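Sporozoite-specific SAG protein (Toxoplasma gondii, PDB 2WNK) is a SAG2-related surface antigen of the sporozoite stage, built from two SRS domains, and probably acts at the parasite surface in contact with the host. Local coordinates at residues 23-29 / 78-84; 35-39 / 67-71. All blocks are in the same frame, centred on the assembly; numbering follows the deposited sequence.

Contact 1: 23-29 / 78-84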
ATOM      1  N   VAL A  23      -6.738   4.322   1.275  1.00 19.92           N
ATOM      2  CA  VAL A  23      -7.585   5.414   0.832  1.00 21.20           C
ATOM      3  C   VAL A  23      -6.856   6.747   0.949  1.00 21.04           C
ATOM      4  O   VAL A  23      -6.029   6.961   1.861  1.00 22.62           O
ATOM      5  CB  VAL A  23      -8.959   5.465   1.590  1.00 22.14           C
ATOM      6  CG1 VAL A  23      -9.394   4.073   2.061  1.00 21.59           C
ATOM      7  CG2 VAL A  23      -8.942   6.463   2.719  1.00 23.36           C
ATOM      8  N   VAL A  24      -7.134   7.626  -0.012  1.00 19.39           N
ATOM      9  CA  VAL A  24      -6.672   8.981   0.020  1.00 17.35           C
ATOM     10  C   VAL A  24      -7.859   9.885   0.245  1.00 16.40           C
ATOM     11  O   VAL A  24      -8.857   9.782  -0.438  1.00 16.29           O
ATOM     12  CB  VAL A  24      -5.969   9.379  -1.311  1.00 17.04           C
ATOM     13  CG1 VAL A  24      -5.521  10.825  -1.248  1.00 20.31           C
ATOM     14  CG2 VAL A  24      -4.795   8.444  -1.555  1.00 19.25           C
ATOM     15  N   ARG A  25      -7.738  10.765   1.218  1.00 15.74           N
ATOM     16  CA  ARG A  25      -8.785  11.753   1.483  1.00 15.92           C
ATOM     17  C   ARG A  25      -8.202  13.117   1.224  1.00 16.17           C
ATOM     18  O   ARG A  25      -7.107  13.441   1.701  1.00 16.67           O
ATOM     19  CB  ARG A  25      -9.302  11.648   2.927  1.00 15.78           C
ATOM     20  CG  ARG A  25     -10.062  10.388   3.205  1.00 17.75           C
ATOM     21  CD  ARG A  25     -10.485  10.294   4.691  1.00 18.96           C
ATOM     22  NE  ARG A  25     -10.940   8.937   5.005  1.00 20.95           N
ATOM     23  CZ  ARG A  25     -12.110   8.454   4.616  1.00 21.53           C
ATOM     24  NH1 ARG A  25     -12.940   9.225   3.911  1.00 21.53           N
ATOM     25  NH2 ARG A  25     -12.441   7.207   4.913  1.00 23.64           N
ATOM     26  N   PHE A  26      -8.899  13.907   0.423  1.00 15.85           N
ATOM     27  CA  PHE A  26      -8.493  15.280   0.225  1.00 15.24           C
ATOM     28  C   PHE A  26      -9.700  16.190   0.114  1.00 15.96           C
ATOM     29  O   PHE A  26     -10.819  15.735  -0.065  1.00 16.07           O
ATOM     30  CB  PHE A  26      -7.591  15.418  -1.006  1.00 15.88           C
ATOM     31  CG  PHE A  26      -8.268  15.092  -2.309  1.00 14.98           C
ATOM     32  CD1 PHE A  26      -8.874  16.094  -3.056  1.00 15.01           C
ATOM     33  CD2 PHE A  26      -8.221  13.802  -2.825  1.00 16.04           C
ATOM     34  CE1 PHE A  26      -9.464  15.822  -4.292  1.00 16.35           C
ATOM     35  CE2 PHE A  26      -8.825  13.510  -4.066  1.00 18.35           C
ATOM     36  CZ  PHE A  26      -9.450  14.538  -4.798  1.00 16.09           C
ATOM     37  N   ASN A  27      -9.449  17.484   0.240  1.00 14.61           N
ATOM     38  CA  ASN A  27     -10.510  18.457   0.264  1.00 14.75           C
ATOM     39  C   ASN A  27     -10.247  19.577  -0.750  1.00 14.62           C
ATOM     40  O   ASN A  27      -9.121  20.070  -0.872  1.00 15.99           O
ATOM     41  CB  ASN A  27     -10.646  19.021   1.680  1.00 15.06           C
ATOM     42  CG  ASN A  27     -11.454  20.293   1.732  1.00 17.38           C
ATOM     43  OD1 ASN A  27     -10.896  21.400   1.733  1.00 18.16           O
ATOM     44  ND2 ASN A  27     -12.776  20.148   1.773  1.00 18.57           N
ATOM     45  N   CYS A  28     -11.301  19.936  -1.463  1.00 12.70           N
ATOM     46  CA  CYS A  28     -11.336  21.193  -2.246  1.00 13.18           C
ATOM     47  C   CYS A  28     -12.068  22.224  -1.385  1.00 13.59           C
ATOM     48  O   CYS A  28     -13.271  22.078  -1.151  1.00 14.43           O
ATOM     49  CB  CYS A  28     -12.086  20.997  -3.568  1.00 12.83           C
ATOM     50  SG  CYS A  28     -11.168  19.949  -4.823  1.00 14.75           S
ATOM     51  N   PRO A  29     -11.338  23.231  -0.906  1.00 13.42           N
ATOM     52  CA  PRO A  29     -11.892  24.145   0.065  1.00 13.30           C
ATOM     53  C   PRO A  29     -12.871  25.038  -0.568  1.00 13.07           C
ATOM     54  O   PRO A  29     -13.048  25.126  -1.727  1.00 13.90           O
ATOM     55  CB  PRO A  29     -10.688  24.929   0.543  1.00 13.88           C
ATOM     56  CG  PRO A  29      -9.812  24.973  -0.507  1.00 13.45           C
ATOM     57  CD  PRO A  29      -9.944  23.586  -1.143  1.00 13.54           C
ATOM     58  N   GLY A  78     -14.667  23.782   4.711  1.00 22.48           N
ATOM     59  CA  GLY A  78     -15.732  23.964   3.780  1.00 20.02           C
ATOM     60  C   GLY A  78     -15.465  23.124   2.563  1.00 19.05           C
ATOM     61  O   GLY A  78     -14.569  22.319   2.553  1.00 18.20           O
ATOM     62  N   GLY A  79     -16.292  23.337   1.564  1.00 18.07           N
ATOM     63  CA  GLY A  79     -16.063  22.828   0.228  1.00 15.86           C
ATOM     64  C   GLY A  79     -16.555  21.438  -0.017  1.00 15.69           C
ATOM     65  O   GLY A  79     -17.656  21.081   0.299  1.00 15.54           O
ATOM     66  N   ASN A  80     -15.710  20.653  -0.669  1.00 14.58           N
ATOM     67  CA  ASN A  80     -16.077  19.264  -0.950  1.00 14.59           C
ATOM     68  C   ASN A  80     -14.975  18.298  -0.551  1.00 14.45           C
ATOM     69  O   ASN A  80     -13.816  18.552  -0.805  1.00 13.86           O
ATOM     70  CB  ASN A  80     -16.384  19.071  -2.441  1.00 15.36           C
ATOM     71  CG  ASN A  80     -17.746  19.606  -2.822  1.00 15.74           C
ATOM     72  OD1 ASN A  80     -18.774  19.136  -2.322  1.00 17.46           O
ATOM     73  ND2 ASN A  80     -17.770  20.627  -3.681  1.00 16.57           N
ATOM     74  N   ASP A  81     -15.366  17.185   0.067  1.00 14.49           N
ATOM     75  CA  ASP A  81     -14.421  16.166   0.518  1.00 14.03           C
ATOM     76  C   ASP A  81     -14.461  14.962  -0.409  1.00 14.36           C
ATOM     77  O   ASP A  81     -15.537  14.466  -0.758  1.00 14.65           O
ATOM     78  CB  ASP A  81     -14.819  15.711   1.932  1.00 13.90           C
ATOM     79  CG  ASP A  81     -14.492  16.748   3.018  1.00 16.09           C
ATOM     80  OD1 ASP A  81     -13.683  17.668   2.810  1.00 18.07           O
ATOM     81  OD2 ASP A  81     -15.030  16.617   4.136  1.00 16.66           O
ATOM     82  N   PHE A  82     -13.276  14.503  -0.818  1.00 13.78           N
ATOM     83  CA  PHE A  82     -13.152  13.412  -1.762  1.00 14.44           C
ATOM     84  C   PHE A  82     -12.407  12.241  -1.149  1.00 15.24           C
ATOM     85  O   PHE A  82     -11.459  12.449  -0.386  1.00 15.99           O
ATOM     86  CB  PHE A  82     -12.410  13.889  -3.015  1.00 14.69           C
ATOM     87  CG  PHE A  82     -13.157  14.940  -3.739  1.00 14.82           C
ATOM     88  CD1 PHE A  82     -12.951  16.291  -3.447  1.00 12.03           C
ATOM     89  CD2 PHE A  82     -14.177  14.584  -4.597  1.00 12.42           C
ATOM     90  CE1 PHE A  82     -13.725  17.260  -4.068  1.00 14.91           C
ATOM     91  CE2 PHE A  82     -14.940  15.553  -5.217  1.00 13.85           C
ATOM     92  CZ  PHE A  82     -14.715  16.890  -4.953  1.00 13.39           C
ATOM     93  N   THR A  83     -12.791  11.034  -1.564  1.00 14.33           N
ATOM     94  CA  THR A  83     -12.160   9.794  -1.073  1.00 15.41           C
ATOM     95  C   THR A  83     -11.818   8.918  -2.261  1.00 14.38           C
ATOM     96  O   THR A  83     -12.704   8.478  -2.979  1.00 15.70           O
ATOM     97  CB  THR A  83     -13.125   9.033  -0.111  1.00 14.35           C
ATOM     98  OG1 THR A  83     -13.507   9.920   0.931  1.00 16.66           O
ATOM     99  CG2 THR A  83     -12.439   7.833   0.521  1.00 16.35           C
ATOM    100  N   LEU A  84     -10.527   8.662  -2.474  1.00 14.95           N
ATOM    101  CA  LEU A  84     -10.113   7.802  -3.552  1.00 15.28           C
ATOM    102  C   LEU A  84      -9.694   6.504  -2.897  1.00 16.44           C
ATOM    103  O   LEU A  84      -8.779   6.491  -2.061  1.00 15.54           O
ATOM    104  CB  LEU A  84      -8.915   8.384  -4.318  1.00 15.47           C
ATOM    105  CG  LEU A  84      -8.429   7.399  -5.397  1.00 17.01           C
ATOM    106  CD1 LEU A  84      -9.375   7.474  -6.612  1.00 16.55           C
ATOM    107  CD2 LEU A  84      -6.932   7.648  -5.800  1.00 18.07           C
TER
HETATM  108  O   HOH W   1     -12.785  12.073   2.693  1.00 27.54           O
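Phe26 and Phe82 are cross-strand neighbours on two antiparallel strands, joined by a backbone ladder in which Val24, Phe26 and Cys28 form the hydrogen-bonded pairs with Leu84, Phe82 and Asn80. Each of these pairs is closed by two N-H to O=C bonds, the shortest being Phe82 N to Phe26 O at 2.8 Å.

Aromatic and sulfur contacts occupy the face that carries these same residues. Phe26 holds CG between its backbone N and carbonyl carbon (chi1 65°), which swings the ring over the neighbouring strand; Phe82 CB then sits over one face of it, 3.5 Å from Phe26 CZ. The two rings are nearly parallel but slid apart, with little overlap. Cys28 SG, disulfide-bonded to Cys100, approaches the Phe82 ring obliquely, 3.8 Å from Phe82 CE1.

Polar contacts take the other face. Asn27 ND2 donates to Gly78 O at 2.9 Å, close to its amide plane, and to Asp81 OD1 at 2.8 Å, more tilted from that plane; Asn27 OD1 is held by Ser5, so both ends of the amide are engaged. Arg25 runs alongside Thr83, with Thr83 CG2 over a guanidinium face and a water at its edge.

With its apolar side turned to strands 12-17 and 121-127 of the other sheet, which Phe26 touches, this antiparallel pair forms part of one layer of the beta sandwich of the first SRS domain.

Contact 2: 35-39 / 67-71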
ATOM      1  N   ILE A  35     -14.395  20.170  -8.040  1.00 15.36           N
ATOM      2  CA  ILE A  35     -13.297  19.329  -8.568  1.00 14.80           C
ATOM      3  C   ILE A  35     -13.346  19.206 -10.097  1.00 13.73           C
ATOM      4  O   ILE A  35     -14.433  19.243 -10.719  1.00 14.18           O
ATOM      5  CB  ILE A  35     -13.303  17.889  -7.956  1.00 13.75           C
ATOM      6  CG1 ILE A  35     -11.964  17.164  -8.216  1.00 14.64           C
ATOM      7  CG2 ILE A  35     -14.430  17.098  -8.531  1.00 14.08           C
ATOM      8  CD1 ILE A  35     -11.889  15.751  -7.524  1.00 14.30           C
ATOM      9  N   LYS A  36     -12.163  19.069 -10.695  1.00 13.80           N
ATOM     10  CA  LYS A  36     -12.016  18.782 -12.120  1.00 13.74           C
ATOM     11  C   LYS A  36     -11.160  17.542 -12.255  1.00 13.68           C
ATOM     12  O   LYS A  36     -10.159  17.430 -11.562  1.00 13.59           O
ATOM     13  CB  LYS A  36     -11.288  19.924 -12.815  1.00 14.80           C
ATOM     14  CG  LYS A  36     -11.126  19.653 -14.301  1.00 15.72           C
ATOM     15  CD  LYS A  36     -11.247  20.924 -15.068  1.00 26.05           C
ATOM     16  CE  LYS A  36     -11.779  20.656 -16.475  1.00 27.83           C
ATOM     17  NZ  LYS A  36     -10.628  20.297 -17.324  1.00 30.37           N
ATOM     18  N   PRO A  37     -11.558  16.579 -13.103  1.00 14.34           N
ATOM     19  CA  PRO A  37     -12.729  16.563 -13.987  1.00 14.63           C
ATOM     20  C   PRO A  37     -14.022  16.622 -13.191  1.00 15.49           C
ATOM     21  O   PRO A  37     -14.077  16.151 -12.042  1.00 14.61           O
ATOM     22  CB  PRO A  37     -12.654  15.177 -14.657  1.00 15.10           C
ATOM     23  CG  PRO A  37     -11.216  14.739 -14.491  1.00 15.01           C
ATOM     24  CD  PRO A  37     -10.827  15.294 -13.142  1.00 14.35           C
ATOM     25  N   ALA A  38     -15.059  17.153 -13.834  1.00 15.73           N
ATOM     26  CA  ALA A  38     -16.395  17.238 -13.228  1.00 16.13           C
ATOM     27  C   ALA A  38     -16.781  15.923 -12.555  1.00 17.01           C
ATOM     28  O   ALA A  38     -16.664  14.848 -13.162  1.00 17.53           O
ATOM     29  CB  ALA A  38     -17.430  17.634 -14.306  1.00 16.68           C
ATOM     30  N   TYR A  39     -17.213  15.991 -11.296  1.00 17.02           N
ATOM     31  CA  TYR A  39     -17.380  14.760 -10.527  1.00 17.35           C
ATOM     32  C   TYR A  39     -18.534  13.877 -11.027  1.00 17.81           C
ATOM     33  O   TYR A  39     -19.697  14.332 -11.078  1.00 18.07           O
ATOM     34  CB  TYR A  39     -17.530  14.998  -9.007  1.00 16.56           C
ATOM     35  CG  TYR A  39     -17.755  13.652  -8.357  1.00 16.20           C
ATOM     36  CD1 TYR A  39     -19.023  13.256  -7.959  1.00 16.36           C
ATOM     37  CD2 TYR A  39     -16.723  12.731  -8.265  1.00 17.33           C
ATOM     38  CE1 TYR A  39     -19.248  12.022  -7.409  1.00 17.00           C
ATOM     39  CE2 TYR A  39     -16.936  11.473  -7.733  1.00 16.16           C
ATOM     40  CZ  TYR A  39     -18.207  11.126  -7.303  1.00 15.21           C
ATOM     41  OH  TYR A  39     -18.432   9.882  -6.783  1.00 15.49           O
ATOM     42  N   SER A  67     -12.111   3.663  -6.840  1.00 17.25           N
ATOM     43  CA  SER A  67     -13.292   4.494  -6.878  1.00 17.51           C
ATOM     44  C   SER A  67     -13.021   5.820  -6.195  1.00 16.90           C
ATOM     45  O   SER A  67     -12.198   5.877  -5.292  1.00 17.42           O
ATOM     46  CB  SER A  67     -14.435   3.770  -6.156  1.00 16.78           C
ATOM     47  OG  SER A  67     -14.066   3.517  -4.816  1.00 21.45           O
ATOM     48  N   LEU A  68     -13.730   6.869  -6.632  1.00 15.55           N
ATOM     49  CA  LEU A  68     -13.700   8.176  -6.002  1.00 14.70           C
ATOM     50  C   LEU A  68     -15.108   8.490  -5.504  1.00 15.33           C
ATOM     51  O   LEU A  68     -16.065   8.419  -6.287  1.00 16.15           O
ATOM     52  CB  LEU A  68     -13.330   9.264  -7.025  1.00 14.69           C
ATOM     53  CG  LEU A  68     -13.006  10.677  -6.540  1.00 14.15           C
ATOM     54  CD1 LEU A  68     -11.691  10.769  -5.716  1.00 14.25           C
ATOM     55  CD2 LEU A  68     -12.932  11.580  -7.765  1.00 15.65           C
ATOM     56  N   ALA A  69     -15.210   8.867  -4.231  1.00 14.61           N
ATOM     57  CA  ALA A  69     -16.474   9.347  -3.635  1.00 14.76           C
ATOM     58  C   ALA A  69     -16.368  10.832  -3.334  1.00 16.04           C
ATOM     59  O   ALA A  69     -15.275  11.356  -3.147  1.00 15.77           O
ATOM     60  CB  ALA A  69     -16.798   8.577  -2.362  1.00 14.80           C
ATOM     61  N   GLN A  70     -17.519  11.501  -3.294  1.00 16.52           N
ATOM     62  CA  GLN A  70     -17.592  12.928  -3.020  1.00 17.90           C
ATOM     63  C   GLN A  70     -18.605  13.157  -1.917  1.00 17.87           C
ATOM     64  O   GLN A  70     -19.647  12.508  -1.897  1.00 18.62           O
ATOM     65  CB  GLN A  70     -18.083  13.664  -4.262  1.00 18.33           C
ATOM     66  CG  GLN A  70     -18.203  15.168  -4.080  1.00 21.59           C
ATOM     67  CD  GLN A  70     -18.864  15.872  -5.279  1.00 25.57           C
ATOM     68  OE1 GLN A  70     -20.085  15.844  -5.432  1.00 30.05           O
ATOM     69  NE2 GLN A  70     -18.066  16.527  -6.101  1.00 28.40           N
ATOM     70  N   ALA A  71     -18.306  14.083  -1.010  1.00 18.08           N
ATOM     71  CA  ALA A  71     -19.278  14.502  -0.008  1.00 18.72           C
ATOM     72  C   ALA A  71     -19.081  15.977   0.373  1.00 18.52           C
ATOM     73  O   ALA A  71     -17.999  16.512   0.209  1.00 17.10           O
ATOM     74  CB  ALA A  71     -19.166  13.619   1.196  1.00 18.59           C
TER
HETATM   75  O   HOH W   2     -19.737   9.880  -3.989  1.00 25.67           O
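Tyr39 reaches from the loop after strand 34-36 to strand 67-71, and its side chain carries most of the contact. With CG anti to the backbone N (chi1 177°), the ring is directed at Leu68 and Gln70. At its root, Tyr39 CB lies 3.3 Å from Gln70 NE2, and Tyr39 CG meets the same amide nitrogen a little farther off. The Gln70 amide lies over the ring face near this end, Gln70 CD 3.7 Å from Tyr39 CD1, while Tyr39 CD2 touches the methyl Leu68 CD2 at 4.0 Å.

Over the middle of the same face stands Gln70 CB, 3.8 Å from the centroid of the Tyr39 ring and nearly on the ring normal, a CH-pi contact. Gln70 and Tyr39 run antiparallel to each other, so the extended Gln70 chain carries its amide back toward the root of the ring; the amide and ring planes are 39° apart. Strand 66-72 is an edge strand, within this chain, of the three-stranded sheet 22-28, 80-86 and 66-72 in the first SRS domain, paired through its backbone with strand 80-86, and Tyr39 packs against it from a segment that leaves the other sheet of the sandwich.

Farther out, Tyr39 CE2 comes within 3.5 Å of Leu68 O, which lies at the ring edge. The hydroxyl donates to that carbonyl, Tyr39 OH to Leu68 O at 2.8 Å, arriving tilted 26° from the carbonyl plane. A water donates to Tyr39 OH and accepts from Gln70 N, tying the phenol to the strand a second time. Deeper in, Ile35 CD1 meets Leu68 CD2 at 4.3 Å, on a side where both residues also touch Phe98.

Strands 80-86 and 66-72 are neighbours in one sheet, so the two contacts adjoin, with centres about 9 Å apart. Asp81 N and Thr83 O probably hydrogen-bond to Ala71 O and Ala69 N, respectively, while the Phe82 ring packs on Ile35 and Gln70 and so links the apolar parts of both contacts. Both contacts are partly buried. Contact 1 lies within the sheet: regular backbone pairing dominates, with mainly apolar residues inward and Arg25, Asn27, Asp81 and Thr83 on the other face. Contact 2 instead bridges the two sheets without strand pairing; one partly exposed tyrosine, a single direct hydrogen bond and a water take the place of a ladder.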